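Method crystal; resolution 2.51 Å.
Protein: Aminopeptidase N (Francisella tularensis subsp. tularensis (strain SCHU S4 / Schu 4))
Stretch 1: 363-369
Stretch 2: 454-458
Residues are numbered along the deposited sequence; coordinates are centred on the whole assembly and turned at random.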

ATOM      1  N   ALA A 363      -7.854  -1.035  -9.128  1.00 53.96           N
ATOM      2  CA  ALA A 363      -8.165   0.276  -8.547  1.00 50.21           C
ATOM      3  C   ALA A 363      -7.662   1.456  -9.373  1.00 46.67           C
ATOM      4  O   ALA A 363      -8.395   2.421  -9.587  1.00 52.12           O
ATOM      5  N   GLN A 364      -6.415   1.383  -9.827  1.00 42.79           N
ATOM      6  CA  GLN A 364      -5.781   2.517 -10.501  1.00 45.25           C
ATOM      7  C   GLN A 364      -6.447   2.792 -11.844  1.00 52.67           C
ATOM      8  O   GLN A 364      -6.807   3.931 -12.141  1.00 55.84           O
ATOM      9  N   PHE A 365      -6.605   1.744 -12.647  1.00 54.11           N
ATOM     10  CA  PHE A 365      -7.340   1.839 -13.908  1.00 51.79           C
ATOM     11  C   PHE A 365      -8.761   2.344 -13.666  1.00 52.11           C
ATOM     12  O   PHE A 365      -9.265   3.164 -14.434  1.00 55.34           O
ATOM     13  N   ALA A 366      -9.394   1.863 -12.595  1.00 54.69           N
ATOM     14  CA  ALA A 366     -10.751   2.292 -12.231  1.00 56.37           C
ATOM     15  C   ALA A 366     -10.808   3.771 -11.846  1.00 63.49           C
ATOM     16  O   ALA A 366     -11.794   4.453 -12.137  1.00 65.16           O
ATOM     17  N   GLU A 367      -9.754   4.254 -11.188  1.00 64.22           N
ATOM     18  CA  GLU A 367      -9.634   5.668 -10.827  1.00 55.02           C
ATOM     19  C   GLU A 367      -9.407   6.559 -12.052  1.00 55.62           C
ATOM     20  O   GLU A 367      -9.961   7.657 -12.130  1.00 71.39           O
ATOM     21  N   ASP A 368      -8.597   6.091 -13.001  1.00 52.95           N
ATOM     22  CA  ASP A 368      -8.334   6.839 -14.234  1.00 56.65           C
ATOM     23  C   ASP A 368      -9.524   6.813 -15.203  1.00 66.22           C
ATOM     24  O   ASP A 368      -9.588   7.632 -16.123  1.00 79.30           O
ATOM     25  N   ALA A 369     -10.449   5.872 -15.004  1.00 69.82           N
ATOM     26  CA  ALA A 369     -11.705   5.819 -15.769  1.00 64.60           C
ATOM     27  C   ALA A 369     -12.790   6.716 -15.164  1.00 66.17           C
ATOM     28  O   ALA A 369     -13.765   7.055 -15.837  1.00 64.99           O
ATOM     29  N   GLN A 454       0.527  13.676 -17.720  1.00 66.75           N
ATOM     30  CA  GLN A 454      -0.612  13.076 -18.426  1.00 69.02           C
ATOM     31  C   GLN A 454      -1.464  12.130 -17.575  1.00 65.16           C
ATOM     32  O   GLN A 454      -0.949  11.235 -16.903  1.00 59.56           O
ATOM     33  N   SER A 455      -2.778  12.333 -17.651  1.00 68.78           N
ATOM     34  CA  SER A 455      -3.758  11.522 -16.933  1.00 69.90           C
ATOM     35  C   SER A 455      -4.283  10.393 -17.823  1.00 68.58           C
ATOM     36  O   SER A 455      -4.110  10.420 -19.043  1.00 70.52           O
ATOM     37  N   GLY A 456      -4.906   9.395 -17.204  1.00 67.65           N
ATOM     38  CA  GLY A 456      -5.552   8.310 -17.940  1.00 69.06           C
ATOM     39  C   GLY A 456      -4.661   7.132 -18.298  1.00 67.79           C
ATOM     40  O   GLY A 456      -3.434   7.253 -18.349  1.00 65.13           O
ATOM     41  N   THR A 457      -5.308   5.993 -18.553  1.00 69.35           N
ATOM     42  CA  THR A 457      -4.656   4.746 -18.943  1.00 64.48           C
ATOM     43  C   THR A 457      -4.479   4.713 -20.460  1.00 68.15           C
ATOM     44  O   THR A 457      -5.455   4.872 -21.191  1.00 74.86           O
ATOM     45  N   PRO A 458      -3.239   4.514 -20.946  1.00 71.68           N
ATOM     46  CA  PRO A 458      -3.066   4.339 -22.396  1.00 71.79           C
ATOM     47  C   PRO A 458      -3.492   2.952 -22.903  1.00 74.90           C
ATOM     48  O   PRO A 458      -3.254   1.942 -22.235  1.00 70.58           O
TER

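What do the first two residues of this stretch bring to the helix? Nothing from Gln 454, whose side chain (chi1 t) lies out of reach of the helix; its amide group is hydrogen-bonded elsewhere in the structure. Ser 455, also with chi1 t, turns its CA-to-CB bond sideways and only grazes the helix: its OG stands 4.2 Å from OD1 of Asp 368, too long for a hydrogen bond, and that hydroxyl is satisfied elsewhere in the structure.

How does the chain come so close at Gly 456? Here the two backbones make their nearest CA-to-CA approach, 4.9 Å between CA of Gly 456 and CA of Asp 368. Asp 368 points its CA-to-CB bond toward the loop and, with chi1 m, lays its carboxylate against the glycine backbone, OD2 of Asp 368 lying 3.5 Å from C of Gly 456. The glycine is called for by its own backbone angles, phi 87° and psi 159°, at which a CB would be jammed against the carbonyl oxygen of Ser 455. Such a CB would point away from the helix, so the need for glycine does not come from crowding by Asp 368.

What holds the Asp 368 carboxylate in position? One turn earlier on the same helix, Gln 364 (chi1 t, chi2 m) donates a hydrogen bond from its NE2 to OD2 of Asp 368 at 2.9 Å. The CA-to-CB bond of Gln 364 runs sideways, but the end of the side chain comes nearer the loop, reaching its limit of contact where OE1 of Gln 364 lies 4.5 Å from OG1 of Thr 457.

Which loop side chain packs most fully against the helix? Thr 457 does, pointing toward the helix with chi1 m and having more of its area covered than any other residue in the pair of stretches. Its CG2 sits 3.7 Å from the centroid of the Phe 365 ring (CG, CD1, CD2, CE1, CE2 and CZ), only 17° off the ring normal, a CH-pi contact over the face. OG1 of Thr 457 also lies over a face, 3.5 Å from CD1 of Phe 365, and is 3.8 Å from CB of Asp 368. Phe 365, chi1 m, starts sideways but brings its ring nearer the loop to receive the methyl.

Does the contact continue past the threonine? It does not: Pro 458 points away and touches nothing on the helix. No hydrogen bond crosses between the stretches, leaving this small interface to packing.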

ATOM      1  CB  ALA A 363      -7.604   0.362  -7.137  1.00 47.22           C
ATOM      2  CB  GLN A 364      -4.282   2.269 -10.687  1.00 42.64           C
ATOM      3  CG  GLN A 364      -3.448   3.529 -10.866  1.00 39.20           C
ATOM      4  CD  GLN A 364      -3.610   4.164 -12.234  1.00 41.10           C
ATOM      5  OE1 GLN A 364      -3.586   3.481 -13.259  1.00 49.93           O
ATOM      6  NE2 GLN A 364      -3.777   5.481 -12.258  1.00 39.11           N
ATOM      7  CB  PHE A 365      -7.378   0.476 -14.614  1.00 52.89           C
ATOM      8  CG  PHE A 365      -6.131   0.148 -15.410  1.00 52.03           C
ATOM      9  CD1 PHE A 365      -4.921   0.806 -15.191  1.00 47.71           C
ATOM     10  CD2 PHE A 365      -6.169  -0.858 -16.371  1.00 51.94           C
ATOM     11  CE1 PHE A 365      -3.793   0.479 -15.925  1.00 45.50           C
ATOM     12  CE2 PHE A 365      -5.042  -1.186 -17.105  1.00 46.80           C
ATOM     13  CZ  PHE A 365      -3.854  -0.517 -16.882  1.00 45.72           C
ATOM     14  CB  ALA A 366     -11.300   1.434 -11.097  1.00 52.96           C
ATOM     15  CB  GLU A 367      -8.499   5.860  -9.820  1.00 55.46           C
ATOM     16  CG  GLU A 367      -8.394   7.268  -9.251  1.00 60.47           C
ATOM     17  CD  GLU A 367      -7.478   7.341  -8.044  1.00 60.54           C
ATOM     18  OE1 GLU A 367      -6.304   6.920  -8.152  1.00 56.87           O
ATOM     19  OE2 GLU A 367      -7.932   7.823  -6.987  1.00 64.32           O
ATOM     20  CB  ASP A 368      -7.067   6.322 -14.937  1.00 60.08           C
ATOM     21  CG  ASP A 368      -5.784   7.001 -14.446  1.00 64.61           C
ATOM     22  OD1 ASP A 368      -5.849   8.020 -13.714  1.00 75.33           O
ATOM     23  OD2 ASP A 368      -4.696   6.508 -14.813  1.00 56.03           O
ATOM     24  CB  ALA A 369     -12.206   4.384 -15.846  1.00 61.63           C
ATOM     25  CB  GLN A 454      -0.143  12.341 -19.683  1.00 72.50           C
ATOM     26  CG  GLN A 454      -1.288  11.752 -20.500  1.00 76.97           C
ATOM     27  CD  GLN A 454      -0.987  11.702 -21.985  1.00 77.01           C
ATOM     28  OE1 GLN A 454      -0.897  12.739 -22.644  1.00 75.72           O
ATOM     29  NE2 GLN A 454      -0.839  10.494 -22.523  1.00 77.58           N
ATOM     30  CB  SER A 455      -4.914  12.411 -16.475  1.00 69.94           C
ATOM     31  OG  SER A 455      -5.863  11.685 -15.716  1.00 76.31           O
ATOM     32  CB  THR A 457      -5.524   3.535 -18.544  1.00 63.94           C
ATOM     33  OG1 THR A 457      -5.783   3.565 -17.136  1.00 71.77           O
ATOM     34  CG2 THR A 457      -4.839   2.222 -18.903  1.00 64.89           C
ATOM     35  CB  PRO A 458      -1.558   4.554 -22.613  1.00 70.31           C
ATOM     36  CG  PRO A 458      -1.028   5.116 -21.336  1.00 69.81           C
ATOM     37  CD  PRO A 458      -1.947   4.648 -20.251  1.00 71.17           C
TER